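Long-range contact in aldose 1-epimerase (Escherichia coli, PDB 3NRE), which probably interconverts the alpha and beta anomers of aldose sugars: residues Trp92-Val105 with His114-Asp126. Sequence-based numbering, arbitrary orientation. Where two conformers were deposited one is given.
Sequences WQCVSHSDDSLCLV and HYRVSQAFHLTAD
Leu104 and Gln119 form a hydrogen-bonded antiparallel pair: Gln119 N gives a short, nearly straight bond to Leu104 O (2.8 Å), and Leu104 N answers to Gln119 O. Leu102 and Phe121 repeat the exchange one hydrogen-bonded pair further along, with Phe121 N 2.8 Å from Leu102 O. Leu123 N closes the ladder on Asp100 O (3.0 Å). Past it, a water donates to both Asp100 OD2 (2.7 Å) and Leu123 O, tying the carboxylate to the end of strand 114-123. These are the two arms of a beta hairpin, near one margin of the large antiparallel sheet of the mutarotase-like fold; a classic bulge, Val95 and Ser96 facing Cys103, breaks the neighbouring strand 93-97. On the buried face, Leu102 and Phe121 lie side by side, CD2 to CD1 4.0 Å, and both also rest on Val16 of strand 12-17. The Trp92 ring reaches Val117 CG1 through CH2 (3.7 Å) and bonds through NE1 to Gly87 O, while Gln119 NE2 sits over one face toward the rim, the amide plane turned 43° from the ring. Gln119, extended with CG opposite its backbone nitrogen (chi1 -163°), sends that amide on to Gly21 O and Trp148 NE1. An alanine in place of Trp92 would probably strip Val117 and the Gln119 amide of their aromatic neighbour and leave Gly87 O without its indole donor. On the other face, Val105 CG1 packs against Ser118 CB.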
ATOM      1  N   TRP A  92     -14.569   8.442   2.814  1.00 20.75           N
ATOM      2  CA  TRP A  92     -15.098   7.871   1.577  1.00 20.34           C
ATOM      3  C   TRP A  92     -16.593   7.649   1.727  1.00 22.85           C
ATOM      4  O   TRP A  92     -17.127   7.652   2.864  1.00 23.93           O
ATOM      5  CB  TRP A  92     -14.407   6.549   1.279  1.00 19.76           C
ATOM      6  CG  TRP A  92     -12.910   6.645   1.011  1.00 18.46           C
ATOM      7  CD1 TRP A  92     -11.951   7.232   1.810  1.00 19.18           C
ATOM      8  CD2 TRP A  92     -12.210   6.126  -0.142  1.00 19.89           C
ATOM      9  NE1 TRP A  92     -10.713   7.088   1.231  1.00 18.68           N
ATOM     10  CE2 TRP A  92     -10.841   6.437   0.028  1.00 20.22           C
ATOM     11  CE3 TRP A  92     -12.601   5.437  -1.304  1.00 19.44           C
ATOM     12  CZ2 TRP A  92      -9.881   6.063  -0.899  1.00 23.15           C
ATOM     13  CZ3 TRP A  92     -11.669   5.110  -2.227  1.00 22.22           C
ATOM     14  CH2 TRP A  92     -10.290   5.388  -1.999  1.00 21.77           C
ATOM     15  N   GLN A  93     -17.273   7.453   0.586  1.00 24.25           N
ATOM     16  CA  GLN A  93     -18.698   7.176   0.557  1.00 24.83           C
ATOM     17  C   GLN A  93     -18.922   5.803  -0.023  1.00 24.46           C
ATOM     18  O   GLN A  93     -18.335   5.432  -1.031  1.00 25.57           O
ATOM     19  CB  GLN A  93     -19.401   8.226  -0.292  1.00 29.89           C
ATOM     20  CG  GLN A  93     -19.579   9.591   0.411  1.00 38.82           C
ATOM     21  CD  GLN A  93     -18.311  10.450   0.477  1.00 54.01           C
ATOM     22  OE1 GLN A  93     -17.920  10.901   1.583  1.00 57.33           O
ATOM     23  NE2 GLN A  93     -17.653  10.697  -0.695  1.00 43.33           N
ATOM     24  N   CYS A  94     -19.861   5.067   0.554  1.00 24.34           N
ATOM     25  CA  CYS A  94     -20.207   3.750   0.036  1.00 24.36           C
ATOM     26  C   CYS A  94     -21.233   3.890  -1.109  1.00 30.02           C
ATOM     27  O   CYS A  94     -22.239   4.548  -0.920  1.00 30.88           O
ATOM     28  CB  CYS A  94     -20.743   2.867   1.196  1.00 26.90           C
ATOM     29  SG  CYS A  94     -21.329   1.280   0.669  1.00 29.12           S
ATOM     30  N   VAL A  95     -20.939   3.274  -2.253  1.00 27.85           N
ATOM     31  CA  VAL A  95     -21.876   3.192  -3.408  1.00 29.63           C
ATOM     32  C   VAL A  95     -22.466   1.783  -3.612  1.00 30.16           C
ATOM     33  O   VAL A  95     -23.452   1.597  -4.354  1.00 31.10           O
ATOM     34  CB  VAL A  95     -21.232   3.738  -4.707  1.00 27.57           C
ATOM     35  CG1 VAL A  95     -20.993   5.233  -4.547  1.00 31.85           C
ATOM     36  CG2 VAL A  95     -19.945   3.006  -5.021  1.00 29.37           C
ATOM     37  N   SER A  96     -21.892   0.755  -2.997  1.00 29.31           N
ATOM     38  CA  SER A  96     -22.462  -0.592  -3.036  0.60 28.55           C
ATOM     39  C   SER A  96     -21.932  -1.434  -1.907  1.00 29.39           C
ATOM     40  O   SER A  96     -20.765  -1.314  -1.559  1.00 26.40           O
ATOM     41  CB  SER A  96     -22.155  -1.359  -4.353  0.60 30.86           C
ATOM     42  OG  SER A  96     -20.807  -1.887  -4.419  0.60 29.08           O
ATOM     43  N   HIS A  97     -22.804  -2.293  -1.379  1.00 25.85           N
ATOM     44  CA  HIS A  97     -22.411  -3.229  -0.331  1.00 28.55           C
ATOM     45  C   HIS A  97     -23.316  -4.414  -0.420  1.00 26.89           C
ATOM     46  O   HIS A  97     -24.518  -4.293  -0.285  1.00 30.05           O
ATOM     47  CB  HIS A  97     -22.503  -2.558   1.048  1.00 25.59           C
ATOM     48  CG  HIS A  97     -22.069  -3.427   2.200  1.00 26.80           C
ATOM     49  ND1 HIS A  97     -22.453  -3.153   3.505  1.00 28.24           N
ATOM     50  CD2 HIS A  97     -21.282  -4.534   2.266  1.00 32.19           C
ATOM     51  CE1 HIS A  97     -21.919  -4.042   4.317  1.00 27.13           C
ATOM     52  NE2 HIS A  97     -21.207  -4.902   3.607  1.00 26.32           N
ATOM     53  N   SER A  98     -22.719  -5.565  -0.666  1.00 30.15           N
ATOM     54  CA  SER A  98     -23.433  -6.824  -0.667  0.60 31.74           C
ATOM     55  C   SER A  98     -22.728  -7.775   0.275  1.00 31.41           C
ATOM     56  O   SER A  98     -21.759  -7.393   0.930  1.00 31.53           O
ATOM     57  CB  SER A  98     -23.477  -7.415  -2.087  0.60 34.31           C
ATOM     58  OG  SER A  98     -22.265  -8.074  -2.392  0.60 32.68           O
ATOM     59  N   ASP A  99     -23.200  -9.008   0.357  1.00 31.05           N
ATOM     60  CA  ASP A  99     -22.583  -9.952   1.270  1.00 34.76           C
ATOM     61  C   ASP A  99     -21.080 -10.166   1.053  1.00 33.70           C
ATOM     62  O   ASP A  99     -20.360 -10.304   2.027  1.00 32.65           O
ATOM     63  CB  ASP A  99     -23.330 -11.292   1.265  1.00 38.10           C
ATOM     64  CG  ASP A  99     -24.690 -11.195   1.953  1.00 47.75           C
ATOM     65  OD1 ASP A  99     -24.947 -10.197   2.696  1.00 47.68           O
ATOM     66  OD2 ASP A  99     -25.486 -12.134   1.757  1.00 45.22           O
ATOM     67  N   ASP A 100     -20.622 -10.150  -0.195  1.00 33.52           N
ATOM     68  CA  ASP A 100     -19.217 -10.447  -0.507  1.00 33.14           C
ATOM     69  C   ASP A 100     -18.541  -9.369  -1.362  1.00 32.61           C
ATOM     70  O   ASP A 100     -17.452  -9.612  -1.884  1.00 32.23           O
ATOM     71  CB  ASP A 100     -19.117 -11.822  -1.205  1.00 36.39           C
ATOM     72  CG  ASP A 100     -19.929 -11.895  -2.515  1.00 41.24           C
ATOM     73  OD1 ASP A 100     -20.418 -10.849  -3.003  1.00 42.40           O
ATOM     74  OD2 ASP A 100     -20.105 -13.017  -3.054  1.00 48.14           O
ATOM     75  N   SER A 101     -19.169  -8.196  -1.506  1.00 29.68           N
ATOM     76  CA  SER A 101     -18.567  -7.062  -2.213  1.00 31.93           C
ATOM     77  C   SER A 101     -18.914  -5.681  -1.625  1.00 30.20           C
ATOM     78  O   SER A 101     -19.963  -5.467  -0.988  1.00 29.58           O
ATOM     79  CB  SER A 101     -18.959  -7.087  -3.699  1.00 36.47           C
ATOM     80  OG  SER A 101     -20.290  -6.632  -3.850  1.00 44.15           O
ATOM     81  N   LEU A 102     -17.991  -4.747  -1.833  1.00 27.64           N
ATOM     82  CA  LEU A 102     -18.116  -3.390  -1.352  1.00 26.08           C
ATOM     83  C   LEU A 102     -17.404  -2.473  -2.349  1.00 26.28           C
ATOM     84  O   LEU A 102     -16.358  -2.833  -2.895  1.00 28.91           O
ATOM     85  CB  LEU A 102     -17.425  -3.258   0.035  1.00 24.28           C
ATOM     86  CG  LEU A 102     -17.467  -1.867   0.676  1.00 24.99           C
ATOM     87  CD1 LEU A 102     -18.851  -1.539   1.222  1.00 26.88           C
ATOM     88  CD2 LEU A 102     -16.440  -1.778   1.789  1.00 23.43           C
ATOM     89  N   CYS A 103     -17.982  -1.302  -2.579  1.00 22.04           N
ATOM     90  CA  CYS A 103     -17.358  -0.235  -3.336  1.00 24.80           C
ATOM     91  C   CYS A 103     -17.524   1.117  -2.624  1.00 25.55           C
ATOM     92  O   CYS A 103     -18.618   1.506  -2.206  1.00 23.96           O
ATOM     93  CB  CYS A 103     -17.956  -0.166  -4.746  1.00 25.49           C
ATOM     94  SG  CYS A 103     -17.047   1.026  -5.770  1.00 33.27           S
ATOM     95  N   LEU A 104     -16.389   1.791  -2.426  1.00 24.17           N
ATOM     96  CA  LEU A 104     -16.309   3.102  -1.847  1.00 22.96           C
ATOM     97  C   LEU A 104     -15.699   4.081  -2.869  1.00 22.56           C
ATOM     98  O   LEU A 104     -14.872   3.696  -3.701  1.00 27.00           O
ATOM     99  CB  LEU A 104     -15.361   3.098  -0.659  1.00 22.28           C
ATOM    100  CG  LEU A 104     -15.587   2.070   0.437  1.00 23.39           C
ATOM    101  CD1 LEU A 104     -14.483   2.140   1.516  1.00 26.97           C
ATOM    102  CD2 LEU A 104     -16.964   2.256   1.070  1.00 23.95           C
ATOM    103  N   VAL A 105     -16.076   5.341  -2.750  1.00 23.93           N
ATOM    104  CA  VAL A 105     -15.541   6.407  -3.604  1.00 25.72           C
ATOM    105  C   VAL A 105     -15.073   7.605  -2.759  1.00 25.90           C
ATOM    106  O   VAL A 105     -15.603   7.892  -1.681  1.00 26.03           O
ATOM    107  CB  VAL A 105     -16.527   6.817  -4.677  1.00 30.40           C
ATOM    108  CG1 VAL A 105     -16.941   5.616  -5.536  1.00 29.97           C
ATOM    109  CG2 VAL A 105     -17.758   7.447  -4.072  1.00 35.11           C
ATOM    110  N   HIS A 114      -6.421  16.969  -8.332  1.00 27.57           N
ATOM    111  CA  HIS A 114      -7.863  16.841  -8.157  1.00 29.10           C
ATOM    112  C   HIS A 114      -8.269  15.549  -8.867  1.00 29.55           C
ATOM    113  O   HIS A 114      -7.854  15.301 -10.008  1.00 32.40           O
ATOM    114  CB  HIS A 114      -8.625  18.028  -8.780  1.00 31.37           C
ATOM    115  CG  HIS A 114      -8.411  19.325  -8.067  1.00 34.68           C
ATOM    116  ND1 HIS A 114      -9.166  20.449  -8.337  1.00 39.55           N
ATOM    117  CD2 HIS A 114      -7.540  19.681  -7.093  1.00 38.19           C
ATOM    118  CE1 HIS A 114      -8.757  21.442  -7.567  1.00 43.48           C
ATOM    119  NE2 HIS A 114      -7.774  21.001  -6.801  1.00 38.39           N
ATOM    120  N   TYR A 115      -9.115  14.743  -8.223  1.00 28.94           N
ATOM    121  CA  TYR A 115      -9.445  13.438  -8.775  1.00 30.57           C
ATOM    122  C   TYR A 115     -10.616  12.811  -8.029  1.00 28.93           C
ATOM    123  O   TYR A 115     -11.051  13.310  -6.969  1.00 28.85           O
ATOM    124  CB  TYR A 115      -8.244  12.466  -8.722  1.00 29.16           C
ATOM    125  CG  TYR A 115      -7.728  12.322  -7.314  1.00 25.65           C
ATOM    126  CD1 TYR A 115      -8.299  11.388  -6.446  1.00 26.28           C
ATOM    127  CD2 TYR A 115      -6.730  13.164  -6.812  1.00 26.83           C
ATOM    128  CE1 TYR A 115      -7.859  11.270  -5.151  1.00 25.86           C
ATOM    129  CE2 TYR A 115      -6.302  13.061  -5.526  1.00 24.30           C
ATOM    130  CZ  TYR A 115      -6.858  12.109  -4.702  1.00 24.59           C
ATOM    131  OH  TYR A 115      -6.497  11.980  -3.381  1.00 23.04           O
ATOM    132  N   ARG A 116     -11.164  11.774  -8.666  1.00 29.41           N
ATOM    133  CA  ARG A 116     -12.135  10.861  -8.053  0.70 26.56           C
ATOM    134  C   ARG A 116     -11.511   9.465  -8.062  1.00 29.48           C
ATOM    135  O   ARG A 116     -10.876   9.056  -9.029  1.00 29.46           O
ATOM    136  CB  ARG A 116     -13.451  10.884  -8.840  0.70 32.56           C
ATOM    137  CG  ARG A 116     -14.549   9.920  -8.414  0.70 33.28           C
ATOM    138  CD  ARG A 116     -15.809  10.083  -9.333  0.70 35.54           C
ATOM    139  NE  ARG A 116     -16.888   9.146  -8.991  0.70 39.02           N
ATOM    140  CZ  ARG A 116     -18.000   9.439  -8.304  0.70 42.32           C
ATOM    141  NH1 ARG A 116     -18.230  10.664  -7.838  0.70 43.09           N
ATOM    142  NH2 ARG A 116     -18.921   8.494  -8.096  0.70 40.64           N
ATOM    143  N   VAL A 117     -11.665   8.736  -6.969  1.00 26.15           N
ATOM    144  CA  VAL A 117     -11.153   7.373  -6.923  1.00 27.47           C
ATOM    145  C   VAL A 117     -12.227   6.456  -6.384  1.00 25.39           C
ATOM    146  O   VAL A 117     -12.928   6.860  -5.475  1.00 26.82           O
ATOM    147  CB  VAL A 117      -9.846   7.282  -6.133  1.00 24.35           C
ATOM    148  CG1 VAL A 117      -9.968   7.950  -4.708  1.00 22.33           C
ATOM    149  CG2 VAL A 117      -9.339   5.834  -6.002  1.00 25.16           C
ATOM    150  N   SER A 118     -12.309   5.243  -6.942  1.00 23.17           N
ATOM    151  CA  SER A 118     -13.110   4.177  -6.429  1.00 23.54           C
ATOM    152  C   SER A 118     -12.208   3.062  -5.907  1.00 27.33           C
ATOM    153  O   SER A 118     -11.138   2.779  -6.436  1.00 27.51           O
ATOM    154  CB  SER A 118     -14.117   3.669  -7.486  1.00 30.35           C
ATOM    155  OG  SER A 118     -13.430   3.036  -8.535  1.00 31.56           O
ATOM    156  N   GLN A 119     -12.651   2.421  -4.820  1.00 22.14           N
ATOM    157  CA  GLN A 119     -11.982   1.250  -4.291  1.00 24.10           C
ATOM    158  C   GLN A 119     -13.042   0.166  -4.112  1.00 24.34           C
ATOM    159  O   GLN A 119     -13.956   0.366  -3.302  1.00 24.64           O
ATOM    160  CB  GLN A 119     -11.304   1.549  -2.956  1.00 21.72           C
ATOM    161  CG  GLN A 119     -10.279   0.492  -2.600  1.00 22.25           C
ATOM    162  CD  GLN A 119      -9.528   0.769  -1.325  1.00 21.78           C
ATOM    163  OE1 GLN A 119      -8.539   0.088  -1.032  1.00 22.26           O
ATOM    164  NE2 GLN A 119     -10.009   1.716  -0.532  1.00 23.90           N
ATOM    165  N   ALA A 120     -12.889  -0.942  -4.857  1.00 25.13           N
ATOM    166  CA  ALA A 120     -13.757  -2.117  -4.808  1.00 26.74           C
ATOM    167  C   ALA A 120     -13.076  -3.286  -4.112  1.00 29.41           C
ATOM    168  O   ALA A 120     -11.903  -3.579  -4.320  1.00 28.37           O
ATOM    169  CB  ALA A 120     -14.177  -2.542  -6.221  1.00 29.15           C
ATOM    170  N   PHE A 121     -13.851  -3.974  -3.281  1.00 25.46           N
ATOM    171  CA  PHE A 121     -13.385  -5.129  -2.525  1.00 26.90           C
ATOM    172  C   PHE A 121     -14.281  -6.306  -2.902  1.00 27.90           C
ATOM    173  O   PHE A 121     -15.488  -6.140  -2.953  1.00 27.54           O
ATOM    174  CB  PHE A 121     -13.557  -4.850  -1.018  1.00 26.87           C
ATOM    175  CG  PHE A 121     -12.779  -3.656  -0.508  1.00 22.21           C
ATOM    176  CD1 PHE A 121     -13.288  -2.381  -0.616  1.00 20.53           C
ATOM    177  CD2 PHE A 121     -11.553  -3.834   0.122  1.00 24.33           C
ATOM    178  CE1 PHE A 121     -12.576  -1.274  -0.155  1.00 22.26           C
ATOM    179  CE2 PHE A 121     -10.843  -2.750   0.604  1.00 22.74           C
ATOM    180  CZ  PHE A 121     -11.378  -1.476   0.488  1.00 19.22           C
ATOM    181  N   HIS A 122     -13.696  -7.488  -3.072  1.00 28.01           N
ATOM    182  CA  HIS A 122     -14.446  -8.705  -3.346  1.00 29.06           C
ATOM    183  C   HIS A 122     -13.858  -9.907  -2.618  1.00 30.82           C
ATOM    184  O   HIS A 122     -12.639 -10.064  -2.565  1.00 30.81           O
ATOM    185  CB  HIS A 122     -14.474  -8.919  -4.842  1.00 33.09           C
ATOM    186  CG  HIS A 122     -15.370 -10.027  -5.285  1.00 37.95           C
ATOM    187  ND1 HIS A 122     -14.895 -11.157  -5.915  1.00 50.84           N
ATOM    188  CD2 HIS A 122     -16.714 -10.188  -5.183  1.00 41.61           C
ATOM    189  CE1 HIS A 122     -15.908 -11.964  -6.189  1.00 46.16           C
ATOM    190  NE2 HIS A 122     -17.021 -11.395  -5.760  1.00 48.53           N
ATOM    191  N   LEU A 123     -14.728 -10.754  -2.049  1.00 27.07           N
ATOM    192  CA  LEU A 123     -14.298 -11.965  -1.347  1.00 29.01           C
ATOM    193  C   LEU A 123     -14.831 -13.166  -2.064  1.00 34.60           C
ATOM    194  O   LEU A 123     -16.002 -13.180  -2.440  1.00 36.30           O
ATOM    195  CB  LEU A 123     -14.859 -12.024   0.075  1.00 31.70           C
ATOM    196  CG  LEU A 123     -14.121 -11.334   1.184  1.00 33.28           C
ATOM    197  CD1 LEU A 123     -14.792 -11.690   2.514  1.00 26.29           C
ATOM    198  CD2 LEU A 123     -12.632 -11.735   1.199  1.00 29.98           C
ATOM    199  N   THR A 124     -13.973 -14.161  -2.265  1.00 35.71           N
ATOM    200  CA  THR A 124     -14.433 -15.510  -2.584  1.00 35.20           C
ATOM    201  C   THR A 124     -14.056 -16.385  -1.396  1.00 38.34           C
ATOM    202  O   THR A 124     -13.715 -15.862  -0.346  1.00 33.02           O
ATOM    203  CB  THR A 124     -13.801 -16.039  -3.862  1.00 39.65           C
ATOM    204  OG1 THR A 124     -12.391 -16.191  -3.645  1.00 39.65           O
ATOM    205  CG2 THR A 124     -14.095 -15.104  -5.037  1.00 35.48           C
ATOM    206  N   ALA A 125     -14.133 -17.713  -1.518  1.00 36.78           N
ATOM    207  CA  ALA A 125     -13.860 -18.540  -0.342  1.00 38.66           C
ATOM    208  C   ALA A 125     -12.378 -18.512   0.101  1.00 36.75           C
ATOM    209  O   ALA A 125     -12.071 -18.847   1.266  1.00 36.96           O
ATOM    210  CB  ALA A 125     -14.346 -19.977  -0.559  1.00 41.20           C
ATOM    211  N   ASP A 126     -11.458 -18.149  -0.803  1.00 36.93           N
ATOM    212  CA  ASP A 126     -10.046 -18.085  -0.425  1.00 37.12           C
ATOM    213  C   ASP A 126      -9.295 -16.816  -0.851  1.00 33.81           C
ATOM    214  O   ASP A 126      -8.114 -16.715  -0.556  1.00 34.44           O
ATOM    215  CB  ASP A 126      -9.303 -19.317  -0.960  1.00 39.06           C
ATOM    216  CG  ASP A 126      -9.285 -19.371  -2.499  1.00 47.97           C
ATOM    217  OD1 ASP A 126      -9.922 -18.499  -3.138  1.00 38.72           O
ATOM    218  OD2 ASP A 126      -8.617 -20.269  -3.057  1.00 46.30           O
TER
HETATM  219  O   HOH W   1     -17.978 -14.293  -4.099  1.00 37.85           O